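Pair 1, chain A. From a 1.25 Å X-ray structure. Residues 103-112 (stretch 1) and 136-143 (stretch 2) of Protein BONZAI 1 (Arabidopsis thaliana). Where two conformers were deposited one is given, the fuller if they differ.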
# COMPACT_ATOMS: atom_id res chain seq x y z
N SER A 103 -4.24 8.35 -0.25
CA SER A 103 -4.48 8.61 1.18
C SER A 103 -5.34 7.52 1.78
O SER A 103 -5.93 6.71 1.05
CB SER A 103 -5.20 9.91 1.39
OG SER A 103 -6.50 9.86 0.79
N LEU A 104 -5.46 7.47 3.08
CA LEU A 104 -6.40 6.52 3.72
C LEU A 104 -7.81 6.82 3.22
O LEU A 104 -8.59 5.85 3.03
CB LEU A 104 -6.30 6.62 5.25
CG LEU A 104 -5.05 6.09 5.94
CD1 LEU A 104 -5.22 6.05 7.46
CD2 LEU A 104 -4.64 4.73 5.42
N SER A 105 -8.19 8.10 3.09
CA SER A 105 -9.53 8.47 2.59
C SER A 105 -9.74 7.81 1.23
O SER A 105 -10.84 7.28 0.91
CB SER A 105 -9.64 9.99 2.56
OG SER A 105 -10.92 10.33 2.08
N ASP A 106 -8.75 7.85 0.37
CA ASP A 106 -8.81 7.25 -0.98
C ASP A 106 -8.92 5.73 -0.89
O ASP A 106 -9.78 5.12 -1.59
CB ASP A 106 -7.53 7.56 -1.75
CG ASP A 106 -7.28 9.00 -2.14
OD1 ASP A 106 -8.24 9.77 -2.20
OD2 ASP A 106 -6.07 9.32 -2.39
N LEU A 107 -8.18 5.10 -0.00
CA LEU A 107 -8.27 3.63 0.15
C LEU A 107 -9.67 3.26 0.61
O LEU A 107 -10.19 2.23 0.18
CB LEU A 107 -7.21 3.17 1.15
CG LEU A 107 -5.75 3.37 0.70
CD1 LEU A 107 -4.83 2.83 1.77
CD2 LEU A 107 -5.45 2.74 -0.67
N GLU A 108 -10.30 4.04 1.48
CA GLU A 108 -11.68 3.75 1.92
C GLU A 108 -12.61 3.85 0.72
O GLU A 108 -13.50 2.99 0.60
CB GLU A 108 -12.04 4.72 3.02
CG GLU A 108 -13.41 4.48 3.61
CD GLU A 108 -13.74 5.39 4.80
OE1 GLU A 108 -13.25 6.49 4.84
OE2 GLU A 108 -14.48 4.93 5.65
N LYS A 109 -12.42 4.82 -0.16
CA LYS A 109 -13.30 4.98 -1.34
C LYS A 109 -13.12 3.76 -2.27
O LYS A 109 -14.14 3.25 -2.78
CB LYS A 109 -13.03 6.32 -2.00
CG LYS A 109 -13.50 7.53 -1.20
CD LYS A 109 -12.96 8.77 -1.83
CE LYS A 109 -13.41 10.03 -1.13
NZ LYS A 109 -12.77 10.22 0.19
N LEU A 110 -11.91 3.27 -2.47
CA LEU A 110 -11.72 2.07 -3.31
C LEU A 110 -12.47 0.91 -2.67
O LEU A 110 -13.16 0.14 -3.39
CB LEU A 110 -10.23 1.68 -3.40
CG LEU A 110 -9.35 2.63 -4.17
CD1 LEU A 110 -7.89 2.29 -3.93
CD2 LEU A 110 -9.66 2.60 -5.65
N HIS A 111 -12.37 0.75 -1.37
CA HIS A 111 -13.10 -0.32 -0.67
C HIS A 111 -14.61 -0.16 -0.89
O HIS A 111 -15.31 -1.13 -1.20
CB HIS A 111 -12.71 -0.27 0.78
CG HIS A 111 -13.51 -1.22 1.57
ND1 HIS A 111 -13.46 -2.60 1.44
CD2 HIS A 111 -14.48 -0.96 2.47
CE1 HIS A 111 -14.37 -3.12 2.27
NE2 HIS A 111 -14.99 -2.13 2.90
N LEU A 112 -15.15 1.02 -0.62
CA LEU A 112 -16.61 1.26 -0.74
C LEU A 112 -17.12 0.99 -2.14
O LEU A 112 -18.24 0.43 -2.27
CB LEU A 112 -16.96 2.70 -0.32
CG LEU A 112 -16.76 2.99 1.17
CD1 LEU A 112 -16.91 4.48 1.46
CD2 LEU A 112 -17.70 2.18 2.04
N PHE A 136 -6.26 -3.75 -4.46
CA PHE A 136 -7.62 -3.67 -3.93
C PHE A 136 -7.58 -3.55 -2.42
O PHE A 136 -6.62 -4.03 -1.74
CB PHE A 136 -8.45 -4.88 -4.34
CG PHE A 136 -8.76 -4.96 -5.81
CD1 PHE A 136 -7.89 -5.52 -6.70
CD2 PHE A 136 -10.00 -4.51 -6.27
CE1 PHE A 136 -8.19 -5.54 -8.07
CE2 PHE A 136 -10.30 -4.57 -7.62
CZ PHE A 136 -9.41 -5.08 -8.51
N VAL A 137 -8.63 -2.97 -1.85
CA VAL A 137 -8.78 -2.75 -0.39
C VAL A 137 -9.94 -3.65 0.04
O VAL A 137 -11.11 -3.29 -0.20
CB VAL A 137 -8.98 -1.27 -0.06
CG1 VAL A 137 -9.12 -1.11 1.46
CG2 VAL A 137 -7.84 -0.46 -0.62
N ASP A 138 -9.63 -4.85 0.51
CA ASP A 138 -10.66 -5.88 0.82
C ASP A 138 -11.38 -5.51 2.10
O ASP A 138 -12.53 -5.87 2.29
CB ASP A 138 -10.06 -7.27 0.99
CG ASP A 138 -9.90 -8.08 -0.28
OD1 ASP A 138 -10.16 -7.53 -1.38
OD2 ASP A 138 -9.52 -9.27 -0.13
N LYS A 139 -10.68 -4.88 3.04
CA LYS A 139 -11.28 -4.47 4.33
C LYS A 139 -10.69 -3.13 4.73
O LYS A 139 -9.48 -2.88 4.51
CB LYS A 139 -10.96 -5.46 5.44
CG LYS A 139 -11.49 -5.08 6.81
CD LYS A 139 -11.17 -6.10 7.86
CE LYS A 139 -12.02 -5.94 9.11
NZ LYS A 139 -11.74 -7.02 10.07
N PHE A 140 -11.51 -2.27 5.32
CA PHE A 140 -11.12 -0.92 5.78
C PHE A 140 -12.00 -0.63 7.01
O PHE A 140 -13.21 -0.39 6.79
CB PHE A 140 -11.31 0.15 4.72
CG PHE A 140 -10.73 1.49 5.08
CD1 PHE A 140 -11.41 2.35 5.93
CD2 PHE A 140 -9.53 1.94 4.53
CE1 PHE A 140 -10.87 3.60 6.23
CE2 PHE A 140 -9.02 3.19 4.84
CZ PHE A 140 -9.69 4.00 5.73
N THR A 141 -11.43 -0.68 8.19
CA THR A 141 -12.19 -0.54 9.44
C THR A 141 -11.47 0.45 10.34
O THR A 141 -10.29 0.28 10.62
CB THR A 141 -12.39 -1.88 10.15
OG1 THR A 141 -13.03 -2.79 9.24
CG2 THR A 141 -13.24 -1.72 11.39
N GLU A 142 -12.23 1.40 10.87
CA GLU A 142 -11.77 2.44 11.82
C GLU A 142 -12.27 2.14 13.22
O GLU A 142 -13.43 1.74 13.39
CB GLU A 142 -12.29 3.79 11.40
CG GLU A 142 -11.65 4.30 10.13
CD GLU A 142 -12.20 5.63 9.67
OE1 GLU A 142 -13.40 5.89 9.90
OE2 GLU A 142 -11.49 6.39 9.02
N THR A 143 -11.38 2.29 14.18
CA THR A 143 -11.69 2.14 15.62
C THR A 143 -10.99 3.25 16.40
O THR A 143 -9.92 3.73 15.99
CB THR A 143 -11.25 0.78 16.19
OG1 THR A 143 -11.74 0.69 17.53
CG2 THR A 143 -9.75 0.56 16.18
O HOH W 1 -10.76 -2.07 -3.48

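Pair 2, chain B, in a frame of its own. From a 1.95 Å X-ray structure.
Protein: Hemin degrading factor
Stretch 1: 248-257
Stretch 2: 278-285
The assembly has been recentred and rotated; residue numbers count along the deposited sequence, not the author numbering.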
# COMPACT_ATOMS: atom_id res chain seq x y z
N LEU B 248 9.20 -9.93 13.32
CA LEU B 248 7.94 -9.35 12.86
C LEU B 248 6.81 -10.37 12.79
O LEU B 248 5.71 -10.10 13.28
CB LEU B 248 8.13 -8.66 11.50
CG LEU B 248 6.86 -8.07 10.88
CD1 LEU B 248 6.21 -7.00 11.75
CD2 LEU B 248 7.19 -7.54 9.52
N ALA B 249 7.07 -11.55 12.24
CA ALA B 249 6.06 -12.62 12.19
C ALA B 249 5.65 -13.06 13.59
O ALA B 249 4.48 -13.36 13.85
CB ALA B 249 6.59 -13.81 11.39
N LYS B 250 6.61 -13.12 14.48
CA LYS B 250 6.40 -13.52 15.85
C LYS B 250 5.52 -12.58 16.59
O LYS B 250 4.75 -13.00 17.34
CB LYS B 250 7.70 -13.72 16.55
CG LYS B 250 8.38 -14.99 16.13
CD LYS B 250 9.84 -14.86 16.20
CE LYS B 250 10.50 -16.20 16.11
NZ LYS B 250 11.75 -16.23 16.86
N LEU B 251 5.65 -11.28 16.32
CA LEU B 251 4.78 -10.25 16.91
C LEU B 251 3.33 -10.41 16.44
O LEU B 251 2.40 -10.26 17.24
CB LEU B 251 5.31 -8.83 16.63
CG LEU B 251 4.54 -7.72 17.33
CD1 LEU B 251 5.45 -6.59 17.74
CD2 LEU B 251 3.46 -7.18 16.40
N PHE B 252 3.14 -10.67 15.15
CA PHE B 252 1.81 -10.98 14.63
C PHE B 252 1.23 -12.17 15.39
O PHE B 252 0.09 -12.12 15.87
CB PHE B 252 1.88 -11.32 13.13
CG PHE B 252 1.79 -10.11 12.22
CD1 PHE B 252 0.60 -9.41 12.09
CD2 PHE B 252 2.88 -9.72 11.45
CE1 PHE B 252 0.51 -8.30 11.23
CE2 PHE B 252 2.80 -8.63 10.60
CZ PHE B 252 1.61 -7.92 10.48
N GLU B 253 2.03 -13.21 15.54
CA GLU B 253 1.63 -14.44 16.20
C GLU B 253 1.23 -14.17 17.64
O GLU B 253 0.22 -14.60 18.11
CB GLU B 253 2.78 -15.42 16.13
CG GLU B 253 2.72 -16.29 14.92
CD GLU B 253 3.99 -16.98 14.57
OE1 GLU B 253 5.03 -16.65 15.10
OE2 GLU B 253 3.95 -17.86 13.71
N ALA B 254 2.01 -13.35 18.31
CA ALA B 254 1.73 -12.99 19.70
C ALA B 254 0.47 -12.13 19.79
O ALA B 254 -0.34 -12.31 20.69
CB ALA B 254 2.92 -12.27 20.31
N ALA B 255 0.32 -11.19 18.85
CA ALA B 255 -0.88 -10.34 18.81
C ALA B 255 -2.12 -11.18 18.49
O ALA B 255 -3.23 -10.90 18.96
CB ALA B 255 -0.71 -9.22 17.78
N ALA B 256 -1.94 -12.19 17.65
CA ALA B 256 -3.04 -13.07 17.33
C ALA B 256 -3.46 -13.78 18.61
O ALA B 256 -4.65 -13.91 18.91
CB ALA B 256 -2.63 -14.07 16.28
N GLU B 257 -2.45 -14.16 19.38
CA GLU B 257 -2.61 -14.93 20.60
C GLU B 257 -3.46 -14.15 21.59
O GLU B 257 -4.31 -14.74 22.19
CB GLU B 257 -1.25 -15.54 21.11
CG GLU B 257 -0.72 -16.65 20.16
CD GLU B 257 0.38 -17.64 20.66
OE1 GLU B 257 1.56 -17.32 20.79
OE2 GLU B 257 0.08 -18.81 20.87
N PRO B 278 -7.86 -6.40 15.43
CA PRO B 278 -7.07 -7.60 15.70
C PRO B 278 -6.77 -8.42 14.47
O PRO B 278 -7.38 -8.23 13.49
CB PRO B 278 -7.98 -8.39 16.62
CG PRO B 278 -9.31 -8.01 16.16
CD PRO B 278 -9.23 -6.55 15.90
N VAL B 279 -5.81 -9.28 14.56
CA VAL B 279 -5.60 -10.29 13.57
C VAL B 279 -5.83 -11.62 14.27
O VAL B 279 -5.66 -11.70 15.45
CB VAL B 279 -4.24 -10.19 12.94
CG1 VAL B 279 -4.16 -8.86 12.18
CG2 VAL B 279 -3.15 -10.27 13.97
N CYS B 280 -6.38 -12.60 13.58
CA CYS B 280 -6.74 -13.85 14.25
C CYS B 280 -6.10 -15.04 13.57
O CYS B 280 -5.36 -15.80 14.20
CB CYS B 280 -8.26 -14.07 14.27
SG CYS B 280 -9.20 -12.76 15.09
N ASN B 281 -6.32 -15.18 12.28
CA ASN B 281 -5.92 -16.37 11.61
C ASN B 281 -4.71 -16.15 10.82
O ASN B 281 -4.74 -15.36 9.95
CB ASN B 281 -7.09 -16.81 10.71
CG ASN B 281 -7.11 -18.27 10.53
OD1 ASN B 281 -6.44 -18.80 9.67
ND2 ASN B 281 -7.87 -18.93 11.36
N LEU B 282 -3.64 -16.87 11.11
CA LEU B 282 -2.35 -16.62 10.55
C LEU B 282 -1.76 -17.88 9.94
O LEU B 282 -1.95 -18.93 10.46
CB LEU B 282 -1.41 -16.11 11.64
CG LEU B 282 -1.50 -14.70 12.22
CD1 LEU B 282 -2.79 -14.03 11.92
CD2 LEU B 282 -1.19 -14.64 13.71
N LYS B 283 -1.02 -17.76 8.86
CA LYS B 283 -0.42 -18.91 8.25
C LYS B 283 0.83 -18.68 7.41
O LYS B 283 0.87 -17.76 6.61
CB LYS B 283 -1.49 -19.60 7.41
CG LYS B 283 -0.99 -20.68 6.51
CD LYS B 283 -0.96 -22.00 7.21
CE LYS B 283 -2.34 -22.58 7.27
NZ LYS B 283 -2.73 -23.56 6.26
N TRP B 284 1.78 -19.55 7.54
CA TRP B 284 2.93 -19.60 6.70
C TRP B 284 2.68 -20.42 5.42
O TRP B 284 2.07 -21.44 5.46
CB TRP B 284 4.07 -20.25 7.43
CG TRP B 284 4.75 -19.40 8.45
CD1 TRP B 284 4.51 -19.38 9.77
CD2 TRP B 284 5.74 -18.45 8.20
NE1 TRP B 284 5.32 -18.48 10.38
CE2 TRP B 284 6.10 -17.90 9.42
CE3 TRP B 284 6.38 -18.01 7.05
CZ2 TRP B 284 7.06 -16.89 9.52
CZ3 TRP B 284 7.33 -17.02 7.16
CH2 TRP B 284 7.66 -16.48 8.37
N LEU B 285 3.19 -19.99 4.29
CA LEU B 285 3.30 -20.81 3.12
C LEU B 285 4.57 -20.42 2.51
O LEU B 285 4.68 -19.35 2.01
CB LEU B 285 2.16 -20.53 2.13
CG LEU B 285 1.65 -21.57 1.12
CD1 LEU B 285 1.88 -22.96 1.57
CD2 LEU B 285 0.17 -21.31 1.01
O HOH W 2 -4.89 -9.12 17.43
O HOH W 3 -6.93 -12.55 18.13

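In both pairs a helix packs obliquely against a strand, nearer to antiparallel in pair 2. The angle between the N-to-C directions is 126° in pair 1 and 149° in pair 2. The axes come within 8.3 Å in pair 1 and 9.8 Å in pair 2. Fourteen central residues superpose with an RMSD of 0.9 Å. The closest CA pairs involve matching helix residues, but partners one position apart: His111(A) CA lies 5.0 Å from Val137(A) CA, and Ala256(B) CA lies 4.9 Å from Cys280(B) CA.

Val137(A) matches Val279(B), the one position in the contact where both pairs use the same apolar residue. In pair 1 its CG2 packs 4.0 Å from Leu107(A) CD2 and 4.2 Å from Leu110(A) CB. In pair 2, Phe252(B) takes the place of Leu107(A), and its CD1 lies 4.3 Å from Val279(B) CG2, which sits at the edge of the ring.

A clear difference is at His111(A) and its match Ala256(B). His111(A) ND1 donates a hydrogen bond to Val137(A) O at 2.9 Å, tying the helix to the backbone just before the corner at Asp138(A). Alanine has no polar side chain to do this. Ala256(B) CA makes a CA-H...O contact with Val279(B) O at 3.5 Å. Water 3 also links the backbones, donating to Ala256(B) O and Val279(B) O. Pair 2 has no direct hydrogen bond between its stretches.

Phe140(A) matches Leu282(B), and both point toward the helix. The Phe140(A) ring lies under Glu108(A), whose CB sits 3.6 Å from the ring centroid, over one face. This is a CH-pi contact made by the aliphatic part of a charged residue. Leu282(B) is smaller and meets matching helix positions: its CD2 lies 3.0 Å from Ala256(B) CB, a very tight approach, and 3.8 Å from Glu253(B) CA.

Glu108(A) and Glu253(B) match, with side-chain centres 0.4 Å apart, but they meet different partners. Glu108(A) OE2 lies 4.5 Å from Glu142(A) OE1, a pair of like charges. In pair 2, Trp284(B) replaces Glu142(A). Glu253(B) OE2 is 3.7 Å from Trp284(B) NE1, near the plane of the indole. The end of the same side chain comes nearer the helix, with Trp284(B) CZ2 3.6 Å from Ala249(B) CB.

Water also bridges the matching positions Leu110(A) and Ala255(B) to the backbone of Val137(A) and Val279(B). Water 1 accepts from Val137(A) N and donates weakly to Leu110(A) O. Water 2 accepts from Val279(B) N and donates to Ala255(B) O.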